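Local coordinates for protein U4/U6 snRNA-associated-splicing factor PRP24 (Saccharomyces cerevisiae, PDB 2GHP) that binds U6 snRNA through RNA recognition motifs, the first three of which make up this piece, and acts as a recycling factor of the spliceosome, at residues E209-M214 and E262-A267; T157-A162 and E233-I238. All coordinates share one frame; numbering follows the deposited sequence.

Contact 1. Residues E209-M214 and E262-A267; sequences EGREIM and ENKDSA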
ATOM      1  N   GLU B 209     -22.595 -13.312   2.266  1.00 53.24           N
ATOM      2  CA  GLU B 209     -21.400 -13.034   1.475  1.00 53.29           C
ATOM      3  C   GLU B 209     -21.193 -11.531   1.218  1.00 53.35           C
ATOM      4  O   GLU B 209     -21.943 -10.887   0.475  1.00 53.99           O
ATOM      5  CB  GLU B 209     -21.406 -13.833   0.157  1.00 53.32           C
ATOM      6  CG  GLU B 209     -20.159 -13.617  -0.715  1.00 51.20           C
ATOM      7  CD  GLU B 209     -20.164 -14.439  -1.996  1.00 53.49           C
ATOM      8  OE1 GLU B 209     -21.042 -15.319  -2.155  1.00 54.16           O
ATOM      9  OE2 GLU B 209     -19.274 -14.217  -2.848  1.00 50.38           O
ATOM     10  N   GLY B 210     -20.165 -10.984   1.846  1.00 53.07           N
ATOM     11  CA  GLY B 210     -19.824  -9.585   1.651  1.00 52.97           C
ATOM     12  C   GLY B 210     -20.505  -8.662   2.633  1.00 52.75           C
ATOM     13  O   GLY B 210     -20.334  -7.448   2.552  1.00 54.09           O
ATOM     14  N   ARG B 211     -21.278  -9.223   3.552  1.00 52.07           N
ATOM     15  CA  ARG B 211     -21.901  -8.429   4.590  1.00 52.54           C
ATOM     16  C   ARG B 211     -21.250  -8.718   5.929  1.00 53.29           C
ATOM     17  O   ARG B 211     -21.559  -8.089   6.935  1.00 53.35           O
ATOM     18  CB  ARG B 211     -23.392  -8.734   4.666  1.00 53.11           C
ATOM     19  CG  ARG B 211     -24.162  -8.194   3.488  1.00 54.31           C
ATOM     20  CD  ARG B 211     -25.657  -8.347   3.624  1.00 47.70           C
ATOM     21  NE  ARG B 211     -26.101  -9.696   3.965  1.00 46.12           N
ATOM     22  CZ  ARG B 211     -26.879  -9.971   5.013  1.00 45.75           C
ATOM     23  NH1 ARG B 211     -27.279  -8.999   5.823  1.00 49.12           N
ATOM     24  NH2 ARG B 211     -27.265 -11.210   5.258  1.00 41.74           N
ATOM     25  N   GLU B 212     -20.342  -9.681   5.942  1.00 54.39           N
ATOM     26  CA  GLU B 212     -19.775 -10.148   7.197  1.00 55.55           C
ATOM     27  C   GLU B 212     -18.285  -9.837   7.260  1.00 54.60           C
ATOM     28  O   GLU B 212     -17.522 -10.136   6.330  1.00 54.99           O
ATOM     29  CB  GLU B 212     -20.038 -11.656   7.400  1.00 53.68           C
ATOM     30  CG  GLU B 212     -19.665 -12.140   8.775  1.00 54.83           C
ATOM     31  CD  GLU B 212     -19.879 -13.651   8.995  1.00 59.54           C
ATOM     32  OE1 GLU B 212     -20.314 -14.392   8.061  1.00 69.56           O
ATOM     33  OE2 GLU B 212     -19.607 -14.107  10.134  1.00 63.01           O
ATOM     34  N   ILE B 213     -17.875  -9.243   8.367  1.00 53.99           N
ATOM     35  CA  ILE B 213     -16.462  -8.970   8.582  1.00 54.05           C
ATOM     36  C   ILE B 213     -15.980  -9.715   9.810  1.00 54.84           C
ATOM     37  O   ILE B 213     -16.772 -10.012  10.719  1.00 54.43           O
ATOM     38  CB  ILE B 213     -16.198  -7.467   8.741  1.00 53.03           C
ATOM     39  CG1 ILE B 213     -17.080  -6.898   9.865  1.00 52.57           C
ATOM     40  CG2 ILE B 213     -16.551  -6.774   7.441  1.00 49.48           C
ATOM     41  CD1 ILE B 213     -16.414  -5.974  10.804  1.00 50.73           C
HETATM   42  N   MSE B 214     -14.687 -10.033   9.813  1.00 55.50           N
HETATM   43  CA  MSE B 214     -14.015 -10.608  10.976  1.00 55.70           C
HETATM   44  C   MSE B 214     -13.031  -9.594  11.510  1.00 55.36           C
HETATM   45  O   MSE B 214     -12.247  -8.995  10.735  1.00 57.68           O
HETATM   46  CB  MSE B 214     -13.265 -11.872  10.582  1.00 55.88           C
HETATM   47  CG  MSE B 214     -12.703 -12.641  11.759  1.00 56.52           C
HETATM   48 SE   MSE B 214     -11.632 -14.093  11.126  1.00 57.85          SE
HETATM   49  CE  MSE B 214     -11.084 -14.862  12.846  1.00 54.49           C
ATOM     50  N   GLU B 262     -26.289  -4.931   7.627  1.00 52.36           N
ATOM     51  CA  GLU B 262     -27.499  -5.040   6.806  1.00 51.75           C
ATOM     52  C   GLU B 262     -27.209  -5.143   5.303  1.00 50.39           C
ATOM     53  O   GLU B 262     -27.781  -5.985   4.610  1.00 50.25           O
ATOM     54  CB  GLU B 262     -28.482  -3.911   7.119  1.00 51.54           C
ATOM     55  CG  GLU B 262     -29.299  -4.192   8.369  1.00 56.60           C
ATOM     56  CD  GLU B 262     -30.487  -3.259   8.543  1.00 63.34           C
ATOM     57  OE1 GLU B 262     -30.885  -2.587   7.562  1.00 67.90           O
ATOM     58  OE2 GLU B 262     -31.033  -3.205   9.670  1.00 63.01           O
ATOM     59  N   ASN B 263     -26.302  -4.305   4.815  1.00 49.41           N
ATOM     60  CA  ASN B 263     -25.909  -4.355   3.422  1.00 48.79           C
ATOM     61  C   ASN B 263     -24.389  -4.501   3.251  1.00 48.79           C
ATOM     62  O   ASN B 263     -23.654  -4.335   4.216  1.00 50.38           O
ATOM     63  CB  ASN B 263     -26.464  -3.146   2.674  1.00 48.43           C
ATOM     64  CG  ASN B 263     -25.882  -1.842   3.158  1.00 46.56           C
ATOM     65  OD1 ASN B 263     -24.692  -1.728   3.420  1.00 49.32           O
ATOM     66  ND2 ASN B 263     -26.719  -0.846   3.261  1.00 49.74           N
ATOM     67  N   LYS B 264     -23.943  -4.812   2.030  1.00 47.84           N
ATOM     68  CA  LYS B 264     -22.534  -5.039   1.688  1.00 47.11           C
ATOM     69  C   LYS B 264     -21.728  -3.757   1.660  1.00 47.46           C
ATOM     70  O   LYS B 264     -20.554  -3.762   2.015  1.00 48.78           O
ATOM     71  CB  LYS B 264     -22.388  -5.710   0.312  1.00 46.94           C
ATOM     72  CG  LYS B 264     -23.330  -6.881   0.030  1.00 47.48           C
ATOM     73  CD  LYS B 264     -22.791  -7.764  -1.075  1.00 49.30           C
ATOM     74  CE  LYS B 264     -23.893  -8.465  -1.879  1.00 48.68           C
ATOM     75  NZ  LYS B 264     -24.494  -7.571  -2.898  1.00 47.82           N
ATOM     76  N   ASP B 265     -22.327  -2.663   1.213  1.00 46.77           N
ATOM     77  CA  ASP B 265     -21.609  -1.401   1.192  1.00 47.03           C
ATOM     78  C   ASP B 265     -21.150  -1.006   2.601  1.00 47.45           C
ATOM     79  O   ASP B 265     -20.067  -0.408   2.764  1.00 46.01           O
ATOM     80  CB  ASP B 265     -22.450  -0.300   0.553  1.00 46.85           C
ATOM     81  CG  ASP B 265     -22.449  -0.360  -0.965  1.00 50.19           C
ATOM     82  OD1 ASP B 265     -21.865  -1.304  -1.537  1.00 57.10           O
ATOM     83  OD2 ASP B 265     -23.026   0.553  -1.606  1.00 52.44           O
ATOM     84  N   SER B 266     -21.961  -1.354   3.610  1.00 47.80           N
ATOM     85  CA  SER B 266     -21.620  -1.014   4.992  1.00 48.81           C
ATOM     86  C   SER B 266     -20.436  -1.844   5.448  1.00 49.69           C
ATOM     87  O   SER B 266     -19.463  -1.316   6.034  1.00 50.73           O
ATOM     88  CB  SER B 266     -22.788  -1.250   5.930  1.00 49.12           C
ATOM     89  OG  SER B 266     -23.861  -0.382   5.634  1.00 53.06           O
ATOM     90  N   ALA B 267     -20.493  -3.135   5.149  1.00 48.70           N
ATOM     91  CA  ALA B 267     -19.409  -4.013   5.549  1.00 49.25           C
ATOM     92  C   ALA B 267     -18.122  -3.626   4.838  1.00 49.39           C
ATOM     93  O   ALA B 267     -17.053  -3.709   5.435  1.00 50.63           O
ATOM     94  CB  ALA B 267     -19.769  -5.501   5.327  1.00 48.34           C
TER
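Arg211 reaches across to the turn that leads into helix 264-269, and its NH1 donates to Glu262 O at 3.3 Å. The bond is bent, 141° at the hydrogen, and the donor stands above the carbonyl plane of Glu262. The same guanidinium has a firmer partner in Thr207 O, through NH2. CG of Arg211 lies anti to its own carbonyl carbon (chi1 -71°), which lays the methylenes against the helix start, CG packing 3.8 Å from Lys264 CG. With an alanine here, Glu262 O and Thr207 O would probably lose a donor, and Lys264 CG the methylene packed against it. In the RNA recognition motif, RRM 3, these residues join the beginning of the first strand, 212-218, to the N terminus of the second helix. That terminus is capped by Asn263, whose OD1 accepts from both Ser266 N (2.8 Å) and Ser266 OG (2.7 Å). Backbone carbonyls add further packing: Gly210 O meets Lys264 CA in a CA-H...O contact and also lies 3.4 Å from Ala267 CB. Further along the strand, Ile213 CG2 approaches both Ala267 O and, at 4.1 Å, Ala267 CB, while the Ile213 side chain also packs on Val285 and Leu287.

Contact 2. Residues T157-A162 and E233-I238; sequences TSRRFA and EGFGSI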
ATOM      1  N   THR B 157     -21.810  14.033  11.677  1.00 76.13           N
ATOM      2  CA  THR B 157     -21.884  12.572  11.634  1.00 75.08           C
ATOM      3  C   THR B 157     -20.503  11.912  11.730  1.00 74.37           C
ATOM      4  O   THR B 157     -19.535  12.355  11.109  1.00 74.32           O
ATOM      5  CB  THR B 157     -22.658  12.083  10.370  1.00 75.07           C
ATOM      6  OG1 THR B 157     -23.968  12.662  10.367  1.00 73.68           O
ATOM      7  CG2 THR B 157     -22.791  10.555  10.343  1.00 74.93           C
ATOM      8  N   SER B 158     -20.443  10.873  12.559  1.00 73.49           N
ATOM      9  CA  SER B 158     -19.263  10.044  12.754  1.00 72.29           C
ATOM     10  C   SER B 158     -19.101   9.067  11.576  1.00 70.97           C
ATOM     11  O   SER B 158     -20.090   8.459  11.123  1.00 70.51           O
ATOM     12  CB  SER B 158     -19.419   9.282  14.074  1.00 72.20           C
ATOM     13  OG  SER B 158     -18.464   8.247  14.204  1.00 75.83           O
ATOM     14  N   ARG B 159     -17.858   8.920  11.089  1.00 68.82           N
ATOM     15  CA  ARG B 159     -17.526   8.056   9.916  1.00 66.24           C
ATOM     16  C   ARG B 159     -18.386   8.419   8.673  1.00 63.07           C
ATOM     17  O   ARG B 159     -18.888   7.549   7.948  1.00 62.49           O
ATOM     18  CB  ARG B 159     -17.565   6.531  10.257  1.00 66.37           C
ATOM     19  CG  ARG B 159     -17.663   6.193  11.781  1.00 69.65           C
ATOM     20  CD  ARG B 159     -16.802   5.028  12.301  1.00 66.30           C
ATOM     21  NE  ARG B 159     -15.402   5.424  12.535  1.00 66.87           N
ATOM     22  CZ  ARG B 159     -14.631   4.988  13.540  1.00 64.95           C
ATOM     23  NH1 ARG B 159     -15.091   4.129  14.454  1.00 53.36           N
ATOM     24  NH2 ARG B 159     -13.380   5.427  13.642  1.00 68.90           N
ATOM     25  N   ARG B 160     -18.522   9.727   8.460  1.00 59.03           N
ATOM     26  CA  ARG B 160     -19.363  10.340   7.437  1.00 55.74           C
ATOM     27  C   ARG B 160     -19.082   9.890   5.994  1.00 54.15           C
ATOM     28  O   ARG B 160     -17.956   9.962   5.522  1.00 54.34           O
ATOM     29  CB  ARG B 160     -19.156  11.834   7.573  1.00 55.59           C
ATOM     30  CG  ARG B 160     -19.988  12.725   6.716  1.00 54.09           C
ATOM     31  CD  ARG B 160     -19.449  14.113   6.920  1.00 52.36           C
ATOM     32  NE  ARG B 160     -20.171  15.112   6.167  1.00 52.38           N
ATOM     33  CZ  ARG B 160     -19.602  16.169   5.595  1.00 56.76           C
ATOM     34  NH1 ARG B 160     -18.283  16.362   5.680  1.00 51.99           N
ATOM     35  NH2 ARG B 160     -20.362  17.032   4.925  1.00 59.41           N
ATOM     36  N   PHE B 161     -20.114   9.426   5.297  1.00 52.75           N
ATOM     37  CA  PHE B 161     -19.957   8.919   3.930  1.00 50.22           C
ATOM     38  C   PHE B 161     -20.996   9.520   2.983  1.00 49.59           C
ATOM     39  O   PHE B 161     -22.060   9.931   3.411  1.00 49.64           O
ATOM     40  CB  PHE B 161     -19.967   7.383   3.898  1.00 49.39           C
ATOM     41  CG  PHE B 161     -21.267   6.759   4.317  1.00 46.08           C
ATOM     42  CD1 PHE B 161     -22.288   6.544   3.394  1.00 45.96           C
ATOM     43  CD2 PHE B 161     -21.469   6.351   5.632  1.00 45.73           C
ATOM     44  CE1 PHE B 161     -23.511   5.950   3.795  1.00 43.64           C
ATOM     45  CE2 PHE B 161     -22.697   5.769   6.040  1.00 40.73           C
ATOM     46  CZ  PHE B 161     -23.707   5.570   5.119  1.00 39.69           C
ATOM     47  N   ALA B 162     -20.667   9.592   1.700  1.00 49.17           N
ATOM     48  CA  ALA B 162     -21.539  10.210   0.715  1.00 49.32           C
ATOM     49  C   ALA B 162     -21.843   9.232  -0.376  1.00 49.36           C
ATOM     50  O   ALA B 162     -20.919   8.566  -0.868  1.00 50.70           O
ATOM     51  CB  ALA B 162     -20.880  11.422   0.107  1.00 49.59           C
ATOM     52  N   GLU B 233     -20.703   1.412  14.251  1.00 52.92           N
ATOM     53  CA  GLU B 233     -22.092   1.697  13.811  1.00 53.49           C
ATOM     54  C   GLU B 233     -22.220   2.823  12.786  1.00 54.01           C
ATOM     55  O   GLU B 233     -23.247   2.947  12.106  1.00 54.89           O
ATOM     56  CB  GLU B 233     -23.062   1.906  14.975  1.00 52.63           C
ATOM     57  CG  GLU B 233     -22.778   3.101  15.855  1.00 53.02           C
ATOM     58  CD  GLU B 233     -23.785   3.235  16.989  1.00 54.42           C
ATOM     59  OE1 GLU B 233     -24.844   2.553  16.955  1.00 57.66           O
ATOM     60  OE2 GLU B 233     -23.515   4.028  17.917  1.00 57.09           O
ATOM     61  N   GLY B 234     -21.169   3.629  12.665  1.00 53.90           N
ATOM     62  CA  GLY B 234     -21.169   4.732  11.719  1.00 53.47           C
ATOM     63  C   GLY B 234     -21.044   4.232  10.294  1.00 54.32           C
ATOM     64  O   GLY B 234     -21.411   4.928   9.349  1.00 55.91           O
ATOM     65  N   PHE B 235     -20.534   3.019  10.119  1.00 53.28           N
ATOM     66  CA  PHE B 235     -20.362   2.481   8.769  1.00 52.39           C
ATOM     67  C   PHE B 235     -21.673   2.069   8.080  1.00 52.57           C
ATOM     68  O   PHE B 235     -21.687   1.778   6.878  1.00 53.70           O
ATOM     69  CB  PHE B 235     -19.345   1.335   8.798  1.00 51.82           C
ATOM     70  CG  PHE B 235     -17.984   1.767   9.279  1.00 50.84           C
ATOM     71  CD1 PHE B 235     -17.266   2.776   8.585  1.00 44.42           C
ATOM     72  CD2 PHE B 235     -17.423   1.188  10.417  1.00 43.96           C
ATOM     73  CE1 PHE B 235     -16.021   3.215   9.035  1.00 41.17           C
ATOM     74  CE2 PHE B 235     -16.183   1.594  10.874  1.00 48.30           C
ATOM     75  CZ  PHE B 235     -15.459   2.636  10.163  1.00 47.98           C
ATOM     76  N   GLY B 236     -22.772   2.079   8.824  1.00 51.44           N
ATOM     77  CA  GLY B 236     -24.038   1.581   8.301  1.00 51.12           C
ATOM     78  C   GLY B 236     -24.658   0.602   9.281  1.00 50.85           C
ATOM     79  O   GLY B 236     -24.014   0.197  10.236  1.00 51.63           O
ATOM     80  N   SER B 237     -25.903   0.211   9.059  1.00 50.05           N
ATOM     81  CA  SER B 237     -26.632  -0.545  10.075  1.00 50.23           C
ATOM     82  C   SER B 237     -26.069  -1.916  10.375  1.00 49.90           C
ATOM     83  O   SER B 237     -25.780  -2.682   9.472  1.00 50.16           O
ATOM     84  CB  SER B 237     -28.095  -0.672   9.700  1.00 49.80           C
ATOM     85  OG  SER B 237     -28.666   0.614   9.696  1.00 54.29           O
ATOM     86  N   ILE B 238     -25.931  -2.214  11.661  1.00 51.00           N
ATOM     87  CA  ILE B 238     -25.426  -3.506  12.111  1.00 51.73           C
ATOM     88  C   ILE B 238     -26.548  -4.527  12.306  1.00 52.26           C
ATOM     89  O   ILE B 238     -27.489  -4.292  13.048  1.00 52.48           O
ATOM     90  CB  ILE B 238     -24.604  -3.346  13.391  1.00 50.80           C
ATOM     91  CG1 ILE B 238     -23.365  -2.503  13.092  1.00 53.09           C
ATOM     92  CG2 ILE B 238     -24.165  -4.691  13.906  1.00 51.44           C
ATOM     93  CD1 ILE B 238     -22.716  -1.894  14.296  1.00 57.51           C
TER
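Bends at chi2 and chi3 (80°) fold the Arg159 chain over the Phe235 ring; CG of Phe235 stands anti to its carbonyl carbon, which brings the ring end back toward Arg159 although the CB points away. The contact joins two RNA recognition motifs: residues 157-162 lead into strand 161-166 of RRM 2, residues 233-237 form the loop after helix 225-232 of RRM 3, and Ile238 begins strand 238-242. Its main element is a CH-pi interaction, with Arg159 CD 3.8 Å from the Phe235 ring centroid and 25° off the ring normal. CD is displaced toward the rim, closest to CZ, and NE follows at 3.7 Å from the same Phe235 CZ. Although the guanidinium and ring planes are only 8° apart, it is the aliphatic part of the arginine that overlies the ring. Arg159 NH1 has a weak bond to Ser231 O at the end of helix 225-232. Gly234 lets the arginine side chain come close: its CA lies 3.8 Å from Arg159 CG. Phe161, which also makes a cation-pi contact with Arg269, turns its edge to the loop. Gly234 O lies near the plane of that ring, 3.6 Å from Phe161 CE2.

From the N terminus, the chain first meets contact 2 at residues 157-162, in RRM 2, then passes into RRM 3 and enters contact 1 at residues 209-214. Residues 233-238 next close the longer loop, contact 2, with 70 residues between its segments; residues 262-267 close contact 1, with 47 between. The segments alternate, so the two loops cross. Contact 1 is internal to RRM 3, tying its first strand to its second helix, whereas contact 2 spans RRM 2 and RRM 3. They meet where Glu262 N lies 3.0 Å from Ser237 O, a probable hydrogen bond, and where Ser266 OG packs on Gly236 CA. The 233-238 loop, facing RRM 2, thus also touches the start of helix 264-269.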